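Spermidine/putrescine ABC transporter, periplasmic binding protein (Treponema pallidum, PDB 2V84) probably binds polyamines such as spermidine and putrescine in the periplasm, as the receptor component of an ABC transporter. Local coordinates at residues A[131-139]-A[239-248]; A[247-257]-A[312-323]. One frame throughout, in Å; residues are numbered along the deposited sequence.

Contact 1 (A[131-139]-A[239-248]); sequences AAGIAVNKK and MHEHIDFFIP
I134 and F246 face each other as an antiparallel hydrogen-bonded pair, with I134 N 2.8 Å from F246 O and F246 N 2.9 Å from I134 O. The next such pair is V136 with D244. There the bond from D244 N to V136 O is the straighter one, at 172°. A last backbone bond, K138 N to H242 O, extends the ladder past the end of the strands.

The F246 ring lies across the neighbouring strand on the side of I134 and V136. Its CG sits between the backbone N and the carbonyl carbon (chi1 50°), which tips the ring toward 131-139. I134 CB stands over one ring face, 4.2 Å from the centroid, as a CH-pi contact. V136 CG2 meets the ring edge, 3.6 Å from F246 CE1. I134 CD1 reaches on to P248 CG at 3.7 Å. On the other side of the sheet the F245 ring extends along the backbone of G133 and I134, with F245 CZ 3.6 Å from G133 N. A135 CB lies between F245 and I243, 4.3 Å from F245 CD1 and 4.1 Å from I243 CG2.

At the exposed end K138 lies against the backbone of 241-243. Its NZ makes a weak bond to E241 O, and a water joins NZ to I243 O. K139 CE sits over one face of the H242 ring, toward the rim.

In the second shell, D244 OD2 is held by Y144 and by a salt bridge to R146. Helices 212-218 and 228-234 cover the side of A135, I243 and F245. Strand 223-226 hydrogen-bonds the other edge of 133-137. The arrangement is an antiparallel strand pair in the mixed, helix-flanked sheet of one lobe of a periplasmic solute-binding protein.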
loop_
_atom_site.group_PDB
_atom_site.type_symbol
_atom_site.label_atom_id
_atom_site.label_comp_id
_atom_site.label_asym_id
_atom_site.label_seq_id
_atom_site.Cartn_x
_atom_site.Cartn_y
_atom_site.Cartn_z
ATOM N N ALA A 131 0.384 0.160 5.894
ATOM C CA ALA A 131 0.079 -1.266 5.947
ATOM C C ALA A 131 -1.411 -1.424 6.006
ATOM O O ALA A 131 -2.125 -0.592 6.598
ATOM C CB ALA A 131 0.732 -1.934 7.164
ATOM N N ALA A 132 -1.878 -2.507 5.391
ATOM C CA ALA A 132 -3.260 -2.946 5.562
ATOM C C ALA A 132 -3.390 -3.445 6.980
ATOM O O ALA A 132 -2.416 -3.828 7.626
ATOM C CB ALA A 132 -3.603 -4.057 4.578
ATOM N N GLY A 133 -4.605 -3.443 7.483
ATOM C CA GLY A 133 -4.840 -3.983 8.808
ATOM C C GLY A 133 -6.250 -4.529 8.873
ATOM O O GLY A 133 -6.790 -5.006 7.872
ATOM N N ILE A 134 -6.837 -4.478 10.064
ATOM C CA ILE A 134 -8.156 -5.060 10.292
ATOM C C ILE A 134 -9.017 -4.020 10.973
ATOM O O ILE A 134 -8.572 -3.377 11.922
ATOM C CB ILE A 134 -8.056 -6.325 11.225
ATOM C CG1 ILE A 134 -7.063 -7.349 10.652
ATOM C CG2 ILE A 134 -9.446 -6.963 11.450
ATOM C CD1 ILE A 134 -6.600 -8.402 11.668
ATOM N N ALA A 135 -10.245 -3.879 10.483
ATOM C CA ALA A 135 -11.262 -3.055 11.119
ATOM C C ALA A 135 -12.251 -3.972 11.830
ATOM O O ALA A 135 -12.700 -4.960 11.270
ATOM C CB ALA A 135 -11.973 -2.194 10.093
ATOM N N VAL A 136 -12.604 -3.638 13.074
ATOM C CA VAL A 136 -13.564 -4.436 13.810
ATOM C C VAL A 136 -14.680 -3.498 14.209
ATOM O O VAL A 136 -14.399 -2.395 14.658
ATOM C CB VAL A 136 -12.978 -5.055 15.086
ATOM C CG1 VAL A 136 -14.072 -5.747 15.868
ATOM C CG2 VAL A 136 -11.891 -6.088 14.729
ATOM N N ASN A 137 -15.921 -3.935 14.009
ATOM C CA ASN A 137 -17.102 -3.220 14.493
ATOM C C ASN A 137 -17.293 -3.614 15.969
ATOM O O ASN A 137 -17.727 -4.730 16.269
ATOM C CB ASN A 137 -18.324 -3.581 13.622
ATOM C CG ASN A 137 -19.602 -2.920 14.096
ATOM O OD1 ASN A 137 -19.727 -2.586 15.264
ATOM N ND2 ASN A 137 -20.570 -2.734 13.187
ATOM N N LYS A 138 -16.921 -2.696 16.865
ATOM C CA LYS A 138 -16.827 -2.925 18.315
ATOM C C LYS A 138 -18.175 -3.105 18.991
ATOM O O LYS A 138 -18.257 -3.682 20.086
ATOM C CB LYS A 138 -16.135 -1.744 18.997
ATOM C CG LYS A 138 -14.674 -1.560 18.705
ATOM C CD LYS A 138 -14.026 -0.616 19.729
ATOM C CE LYS A 138 -14.390 0.843 19.499
ATOM N NZ LYS A 138 -13.626 1.778 20.391
ATOM N N LYS A 139 -19.236 -2.576 18.384
ATOM C CA LYS A 139 -20.568 -2.815 18.926
ATOM C C LYS A 139 -21.071 -4.214 18.553
ATOM O O LYS A 139 -21.813 -4.827 19.317
ATOM C CB LYS A 139 -21.570 -1.689 18.569
ATOM C CG LYS A 139 -22.024 -1.611 17.120
ATOM C CD LYS A 139 -22.758 -0.289 16.816
ATOM C CE LYS A 139 -22.451 0.179 15.367
ATOM N NZ LYS A 139 -23.271 1.366 14.974
ATOM N N MET A 239 -19.913 7.474 13.374
ATOM C CA MET A 239 -19.798 6.054 13.689
ATOM C C MET A 239 -18.354 5.556 13.817
ATOM O O MET A 239 -18.120 4.389 14.127
ATOM C CB MET A 239 -20.608 5.212 12.690
ATOM C CG MET A 239 -22.116 5.344 12.879
ATOM S SD MET A 239 -22.531 5.206 14.633
ATOM C CE MET A 239 -24.310 5.442 14.647
ATOM N N HIS A 240 -17.405 6.468 13.633
ATOM C CA HIS A 240 -15.974 6.188 13.766
ATOM C C HIS A 240 -15.536 5.666 15.138
ATOM O O HIS A 240 -14.639 4.833 15.216
ATOM C CB HIS A 240 -15.166 7.437 13.387
ATOM C CG HIS A 240 -15.121 7.701 11.916
ATOM N ND1 HIS A 240 -14.275 8.633 11.355
ATOM C CD2 HIS A 240 -15.795 7.136 10.887
ATOM C CE1 HIS A 240 -14.440 8.640 10.043
ATOM N NE2 HIS A 240 -15.354 7.738 9.733
ATOM N N GLU A 241 -16.170 6.152 16.211
ATOM C CA GLU A 241 -15.814 5.734 17.571
ATOM C C GLU A 241 -16.073 4.242 17.808
ATOM O O GLU A 241 -15.555 3.655 18.762
ATOM C CB GLU A 241 -16.566 6.566 18.618
ATOM C CG GLU A 241 -18.082 6.434 18.562
ATOM C CD GLU A 241 -18.808 7.321 19.578
ATOM O OE1 GLU A 241 -18.517 8.541 19.646
ATOM O OE2 GLU A 241 -19.688 6.792 20.290
ATOM N N HIS A 242 -16.890 3.647 16.943
ATOM C CA HIS A 242 -17.273 2.255 17.068
ATOM C C HIS A 242 -16.351 1.347 16.278
ATOM O O HIS A 242 -16.534 0.143 16.292
ATOM C CB HIS A 242 -18.702 2.037 16.569
ATOM C CG HIS A 242 -19.729 2.797 17.338
ATOM N ND1 HIS A 242 -20.259 2.337 18.524
ATOM C CD2 HIS A 242 -20.318 3.990 17.096
ATOM C CE1 HIS A 242 -21.138 3.214 18.976
ATOM N NE2 HIS A 242 -21.188 4.227 18.128
ATOM N N ILE A 243 -15.384 1.929 15.581
ATOM C CA ILE A 243 -14.452 1.156 14.766
ATOM C C ILE A 243 -13.121 1.031 15.487
ATOM O O ILE A 243 -12.555 2.016 15.940
ATOM C CB ILE A 243 -14.181 1.793 13.367
ATOM C CG1 ILE A 243 -15.481 2.103 12.628
ATOM C CG2 ILE A 243 -13.295 0.857 12.492
ATOM C CD1 ILE A 243 -15.296 2.981 11.407
ATOM N N ASP A 244 -12.600 -0.191 15.557
ATOM C CA ASP A 244 -11.232 -0.384 15.979
ATOM C C ASP A 244 -10.519 -0.897 14.764
ATOM O O ASP A 244 -10.792 -2.017 14.319
ATOM C CB ASP A 244 -11.163 -1.424 17.099
ATOM C CG ASP A 244 -9.779 -1.580 17.687
ATOM O OD1 ASP A 244 -8.815 -0.903 17.258
ATOM O OD2 ASP A 244 -9.644 -2.426 18.603
ATOM N N PHE A 245 -9.655 -0.054 14.207
ATOM C CA PHE A 245 -8.771 -0.444 13.141
ATOM C C PHE A 245 -7.424 -0.647 13.790
ATOM O O PHE A 245 -6.984 0.211 14.564
ATOM C CB PHE A 245 -8.661 0.642 12.048
ATOM C CG PHE A 245 -7.653 0.312 11.014
ATOM C CD1 PHE A 245 -7.998 -0.466 9.913
ATOM C CD2 PHE A 245 -6.325 0.685 11.186
ATOM C CE1 PHE A 245 -7.028 -0.849 9.017
ATOM C CE2 PHE A 245 -5.370 0.330 10.274
ATOM C CZ PHE A 245 -5.716 -0.449 9.191
ATOM N N PHE A 246 -6.777 -1.765 13.477
ATOM C CA PHE A 246 -5.429 -2.054 13.971
ATOM C C PHE A 246 -4.649 -2.849 12.952
ATOM O O PHE A 246 -5.210 -3.623 12.185
ATOM C CB PHE A 246 -5.469 -2.850 15.294
ATOM C CG PHE A 246 -6.367 -4.051 15.252
ATOM C CD1 PHE A 246 -7.723 -3.929 15.539
ATOM C CD2 PHE A 246 -5.860 -5.306 14.965
ATOM C CE1 PHE A 246 -8.573 -5.040 15.490
ATOM C CE2 PHE A 246 -6.688 -6.413 14.914
ATOM C CZ PHE A 246 -8.059 -6.281 15.178
ATOM N N ILE A 247 -3.338 -2.661 12.961
ATOM C CA ILE A 247 -2.430 -3.549 12.254
ATOM C C ILE A 247 -1.895 -4.457 13.361
ATOM O O ILE A 247 -1.339 -3.949 14.331
ATOM C CB ILE A 247 -1.280 -2.749 11.595
ATOM C CG1 ILE A 247 -1.842 -1.721 10.606
ATOM C CG2 ILE A 247 -0.238 -3.699 10.959
ATOM C CD1 ILE A 247 -1.056 -0.406 10.527
ATOM N N PRO A 248 -2.087 -5.796 13.249
ATOM C CA PRO A 248 -1.657 -6.699 14.303
ATOM C C PRO A 248 -0.178 -6.510 14.671
ATOM O O PRO A 248 0.679 -6.473 13.781
ATOM C CB PRO A 248 -1.909 -8.078 13.688
ATOM C CG PRO A 248 -3.096 -7.830 12.793
ATOM C CD PRO A 248 -2.785 -6.512 12.163
HETATM O O HOH W 1 -11.714 2.869 18.203
#

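Contact 2 (A[247-257]-A[312-323]); sequences IPQDVASPVYV and YSEHDLERGTLK
Q249 and R319 tie the loop after I247 to the turn before strand 321-322. Q249 is bent at chi2 (-68°), which folds its amide back toward D316. Its NE2 gives an almost straight bond to D316 O, 3.0 Å long, in the carbonyl plane and on a lone pair. The same NE2 also bonds I247 O, so two acceptors hold the amide in place. Q249 OE1 takes a water that also bonds H315 O and R319 N. R319 is extended from CG to NE and lays its guanidinium edge-on to Q249 O. NH1 is 2.8 Å from that oxygen, which lies in the guanidinium plane, although NH1 stands above the carbonyl plane.

I247 CD1 rests over one face of the Y312 ring, off centre, in a CH-pi contact. The hydroxyl of Y312 bonds Y128. V255 spreads its two methyls. CG1, anti to the backbone N (chi1 174°), meets L317 CD2 at 3.9 Å, while CG2 lies 3.7 Å from G320 CA. L322 turns its CD1 onto V257 CG1; at 3.3 Å this carbon pair is tight. K323 runs past P254 and Y256, with its CG 3.9 Å from P254 CB. Its NZ forms salt bridges to E168 and to a bound MES, probably from the crystallisation liquor.

Three backbone bonds run along and just beyond the paired strands: T321 N to S253 O, V255 N to T321 O, and K323 N to V255 O. A252 is the centre of an inverse gamma turn just before them. This is a short parallel strand pair in the mixed sheet of a two-lobed solute-binding protein. It places K323 beside E168, a predicted spermidine-binding residue, consistent with a position at the polyamine pocket.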
loop_
_atom_site.group_PDB
_atom_site.type_symbol
_atom_site.label_atom_id
_atom_site.label_comp_id
_atom_site.label_asym_id
_atom_site.label_seq_id
_atom_site.Cartn_x
_atom_site.Cartn_y
_atom_site.Cartn_z
ATOM N N ILE A 247 -3.338 -2.661 12.961
ATOM C CA ILE A 247 -2.430 -3.549 12.254
ATOM C C ILE A 247 -1.895 -4.457 13.361
ATOM O O ILE A 247 -1.339 -3.949 14.331
ATOM C CB ILE A 247 -1.280 -2.749 11.595
ATOM C CG1 ILE A 247 -1.842 -1.721 10.606
ATOM C CG2 ILE A 247 -0.238 -3.699 10.959
ATOM C CD1 ILE A 247 -1.056 -0.406 10.527
ATOM N N PRO A 248 -2.087 -5.796 13.249
ATOM C CA PRO A 248 -1.657 -6.699 14.303
ATOM C C PRO A 248 -0.178 -6.510 14.671
ATOM O O PRO A 248 0.679 -6.473 13.781
ATOM C CB PRO A 248 -1.909 -8.078 13.688
ATOM C CG PRO A 248 -3.096 -7.830 12.793
ATOM C CD PRO A 248 -2.785 -6.512 12.163
ATOM N N GLN A 249 0.090 -6.372 15.968
ATOM C CA GLN A 249 1.414 -5.980 16.470
ATOM C C GLN A 249 2.203 -7.141 17.077
ATOM O O GLN A 249 3.392 -6.982 17.397
ATOM C CB GLN A 249 1.278 -4.840 17.494
ATOM C CG GLN A 249 0.686 -3.534 16.943
ATOM C CD GLN A 249 1.591 -2.817 15.945
ATOM O OE1 GLN A 249 2.725 -2.464 16.256
ATOM N NE2 GLN A 249 1.087 -2.593 14.747
ATOM N N ASP A 250 1.558 -8.300 17.235
ATOM C CA ASP A 250 2.209 -9.460 17.860
ATOM C C ASP A 250 3.005 -10.311 16.863
ATOM O O ASP A 250 3.657 -11.279 17.247
ATOM C CB ASP A 250 1.202 -10.301 18.670
ATOM C CG ASP A 250 0.203 -11.058 17.794
ATOM O OD1 ASP A 250 -0.314 -10.490 16.794
ATOM O OD2 ASP A 250 -0.082 -12.231 18.140
ATOM N N VAL A 251 2.955 -9.920 15.591
ATOM C CA VAL A 251 3.645 -10.591 14.490
ATOM C C VAL A 251 4.201 -9.546 13.522
ATOM O O VAL A 251 3.856 -8.372 13.628
ATOM C CB VAL A 251 2.702 -11.568 13.711
ATOM C CG1 VAL A 251 2.236 -12.713 14.610
ATOM C CG2 VAL A 251 1.529 -10.829 13.115
ATOM N N ALA A 252 5.052 -9.969 12.587
ATOM C CA ALA A 252 5.611 -9.060 11.587
ATOM C C ALA A 252 4.680 -8.957 10.384
ATOM O O ALA A 252 4.948 -9.501 9.327
ATOM C CB ALA A 252 7.018 -9.512 11.162
ATOM N N SER A 253 3.560 -8.265 10.575
ATOM C CA SER A 253 2.540 -8.114 9.535
ATOM C C SER A 253 3.100 -7.448 8.281
ATOM O O SER A 253 3.982 -6.599 8.381
ATOM C CB SER A 253 1.381 -7.272 10.053
ATOM O OG SER A 253 0.899 -7.791 11.270
ATOM N N PRO A 254 2.554 -7.807 7.102
ATOM C CA PRO A 254 3.018 -7.187 5.865
ATOM C C PRO A 254 2.811 -5.668 5.814
ATOM O O PRO A 254 1.732 -5.140 6.140
ATOM C CB PRO A 254 2.207 -7.868 4.761
ATOM C CG PRO A 254 1.332 -8.869 5.397
ATOM C CD PRO A 254 1.476 -8.793 6.894
ATOM N N VAL A 255 3.858 -4.984 5.360
ATOM C CA VAL A 255 3.908 -3.536 5.218
ATOM C C VAL A 255 4.220 -3.236 3.732
ATOM O O VAL A 255 4.852 -4.036 3.062
ATOM C CB VAL A 255 4.979 -2.939 6.205
ATOM C CG1 VAL A 255 5.191 -1.454 6.008
ATOM C CG2 VAL A 255 4.573 -3.194 7.660
ATOM N N TYR A 256 3.739 -2.115 3.201
ATOM C CA TYR A 256 4.054 -1.741 1.809
ATOM C C TYR A 256 4.780 -0.407 1.736
ATOM O O TYR A 256 4.614 0.434 2.603
ATOM C CB TYR A 256 2.790 -1.717 0.910
ATOM C CG TYR A 256 1.824 -0.610 1.259
ATOM C CD1 TYR A 256 2.050 0.717 0.840
ATOM C CD2 TYR A 256 0.696 -0.878 2.007
ATOM C CE1 TYR A 256 1.184 1.747 1.200
ATOM C CE2 TYR A 256 -0.186 0.130 2.346
ATOM C CZ TYR A 256 0.056 1.435 1.943
ATOM O OH TYR A 256 -0.823 2.426 2.317
ATOM N N VAL A 257 5.623 -0.235 0.718
ATOM C CA VAL A 257 6.130 1.093 0.368
ATOM C C VAL A 257 5.867 1.339 -1.125
ATOM O O VAL A 257 6.233 0.528 -1.962
ATOM C CB VAL A 257 7.633 1.306 0.722
ATOM C CG1 VAL A 257 8.503 0.187 0.124
ATOM C CG2 VAL A 257 8.078 2.707 0.273
ATOM N N TYR A 312 -3.739 5.489 12.076
ATOM C CA TYR A 312 -2.766 4.670 12.781
ATOM C C TYR A 312 -1.484 5.496 12.915
ATOM O O TYR A 312 -1.323 6.497 12.201
ATOM C CB TYR A 312 -2.539 3.347 12.058
ATOM C CG TYR A 312 -2.217 3.435 10.578
ATOM C CD1 TYR A 312 -0.897 3.512 10.137
ATOM C CD2 TYR A 312 -3.227 3.395 9.617
ATOM C CE1 TYR A 312 -0.595 3.580 8.759
ATOM C CE2 TYR A 312 -2.928 3.440 8.227
ATOM C CZ TYR A 312 -1.613 3.539 7.816
ATOM O OH TYR A 312 -1.282 3.574 6.460
ATOM N N SER A 313 -0.608 5.131 13.854
ATOM C CA SER A 313 0.645 5.875 14.032
ATOM C C SER A 313 1.748 5.231 13.220
ATOM O O SER A 313 1.586 4.114 12.739
ATOM C CB SER A 313 1.048 6.015 15.509
ATOM O OG SER A 313 1.727 4.868 15.967
ATOM N N GLU A 314 2.858 5.951 13.051
ATOM C CA GLU A 314 3.996 5.464 12.275
ATOM C C GLU A 314 4.699 4.354 13.037
ATOM O O GLU A 314 5.393 3.527 12.449
ATOM C CB GLU A 314 4.979 6.606 11.932
ATOM C CG GLU A 314 5.577 7.312 13.140
ATOM C CD GLU A 314 7.021 7.760 12.927
ATOM O OE1 GLU A 314 7.611 7.456 11.860
ATOM O OE2 GLU A 314 7.571 8.415 13.844
ATOM N N HIS A 315 4.518 4.355 14.359
ATOM C CA HIS A 315 5.108 3.349 15.219
ATOM C C HIS A 315 4.430 1.987 15.038
ATOM O O HIS A 315 4.992 0.963 15.418
ATOM C CB HIS A 315 5.036 3.790 16.680
ATOM C CG HIS A 315 5.656 5.130 16.933
ATOM N ND1 HIS A 315 7.019 5.340 16.895
ATOM C CD2 HIS A 315 5.100 6.335 17.210
ATOM C CE1 HIS A 315 7.275 6.611 17.145
ATOM N NE2 HIS A 315 6.128 7.235 17.347
ATOM N N ASP A 316 3.230 1.993 14.457
ATOM C CA ASP A 316 2.486 0.760 14.146
ATOM C C ASP A 316 3.088 0.002 12.975
ATOM O O ASP A 316 2.689 -1.132 12.695
ATOM C CB ASP A 316 1.019 1.073 13.825
ATOM C CG ASP A 316 0.239 1.515 15.041
ATOM O OD1 ASP A 316 0.675 1.213 16.169
ATOM O OD2 ASP A 316 -0.812 2.173 14.869
ATOM N N LEU A 317 4.035 0.627 12.283
ATOM C CA LEU A 317 4.654 0.018 11.111
ATOM C C LEU A 317 6.063 -0.526 11.373
ATOM O O LEU A 317 6.691 -1.101 10.482
ATOM C CB LEU A 317 4.652 1.022 9.963
ATOM C CG LEU A 317 3.186 1.259 9.593
ATOM C CD1 LEU A 317 2.895 2.689 9.337
ATOM C CD2 LEU A 317 2.794 0.377 8.428
ATOM N N GLU A 318 6.538 -0.353 12.600
ATOM C CA GLU A 318 7.907 -0.695 12.952
ATOM C C GLU A 318 8.158 -2.208 12.966
ATOM O O GLU A 318 9.138 -2.691 12.380
ATOM C CB GLU A 318 8.271 -0.044 14.292
ATOM C CG GLU A 318 8.285 1.488 14.210
ATOM C CD GLU A 318 8.638 2.171 15.521
ATOM O OE1 GLU A 318 8.999 1.467 16.500
ATOM O OE2 GLU A 318 8.558 3.426 15.561
ATOM N N ARG A 319 7.252 -2.944 13.611
ATOM C CA ARG A 319 7.380 -4.396 13.802
ATOM C C ARG A 319 7.104 -5.207 12.538
ATOM O O ARG A 319 7.482 -6.382 12.447
ATOM C CB ARG A 319 6.413 -4.864 14.885
ATOM C CG ARG A 319 6.736 -4.339 16.254
ATOM C CD ARG A 319 5.759 -4.850 17.272
ATOM N NE ARG A 319 6.255 -4.625 18.620
ATOM C CZ ARG A 319 5.812 -5.254 19.703
ATOM N NH1 ARG A 319 4.843 -6.159 19.607
ATOM N NH2 ARG A 319 6.343 -4.977 20.887
ATOM N N GLY A 320 6.431 -4.575 11.581
ATOM C CA GLY A 320 5.991 -5.227 10.360
ATOM C C GLY A 320 7.101 -5.468 9.369
ATOM O O GLY A 320 8.190 -4.932 9.524
ATOM N N THR A 321 6.815 -6.268 8.342
ATOM C CA THR A 321 7.798 -6.627 7.327
ATOM C C THR A 321 7.398 -6.070 5.982
ATOM O O THR A 321 6.310 -6.336 5.498
ATOM C CB THR A 321 8.009 -8.172 7.222
ATOM O OG1 THR A 321 8.549 -8.665 8.454
ATOM C CG2 THR A 321 9.021 -8.548 6.107
ATOM N N LEU A 322 8.307 -5.303 5.378
ATOM C CA LEU A 322 8.095 -4.726 4.051
ATOM C C LEU A 322 7.986 -5.827 3.003
ATOM O O LEU A 322 8.856 -6.680 2.924
ATOM C CB LEU A 322 9.273 -3.781 3.708
ATOM C CG LEU A 322 9.117 -2.933 2.449
ATOM C CD1 LEU A 322 8.048 -1.873 2.710
ATOM C CD2 LEU A 322 10.439 -2.291 1.999
ATOM N N LYS A 323 6.918 -5.801 2.200
ATOM C CA LYS A 323 6.748 -6.781 1.125
ATOM C C LYS A 323 7.768 -6.505 0.035
ATOM O O LYS A 323 7.930 -5.356 -0.421
ATOM C CB LYS A 323 5.336 -6.702 0.536
ATOM C CG LYS A 323 4.230 -7.190 1.480
ATOM C CD LYS A 323 2.861 -6.946 0.833
ATOM C CE LYS A 323 2.554 -5.460 0.728
ATOM N NZ LYS A 323 1.238 -5.203 0.040
HETATM O O HOH W 2 5.201 -1.636 14.916
HETATM O O HOH W 3 -3.152 2.709 4.808
HETATM O O HOH W 4 6.210 -2.891 -0.768
#

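How the contacts relate
Contact 1 closes before contact 2 opens, and the two share I247 and P248. Their centres lie 15 Å apart. Both belong to the same mixed sheet: strand 125-137 of contact 1 pairs with 243-246 and also with strand 254-260 of contact 2. They meet at A131, where CB is 3.3 Å from L317 CD2 and 3.5 Å from P254 O. A second meeting point joins the rings of F245 and Y312, with F245 CE2 3.8 Å from Y312 CD2. Both contacts approach E168 of the predicted spermidine site. The side chain of A132 in contact 1 is about 4 Å from that of E168, and that of K323 in contact 2 about 3 Å.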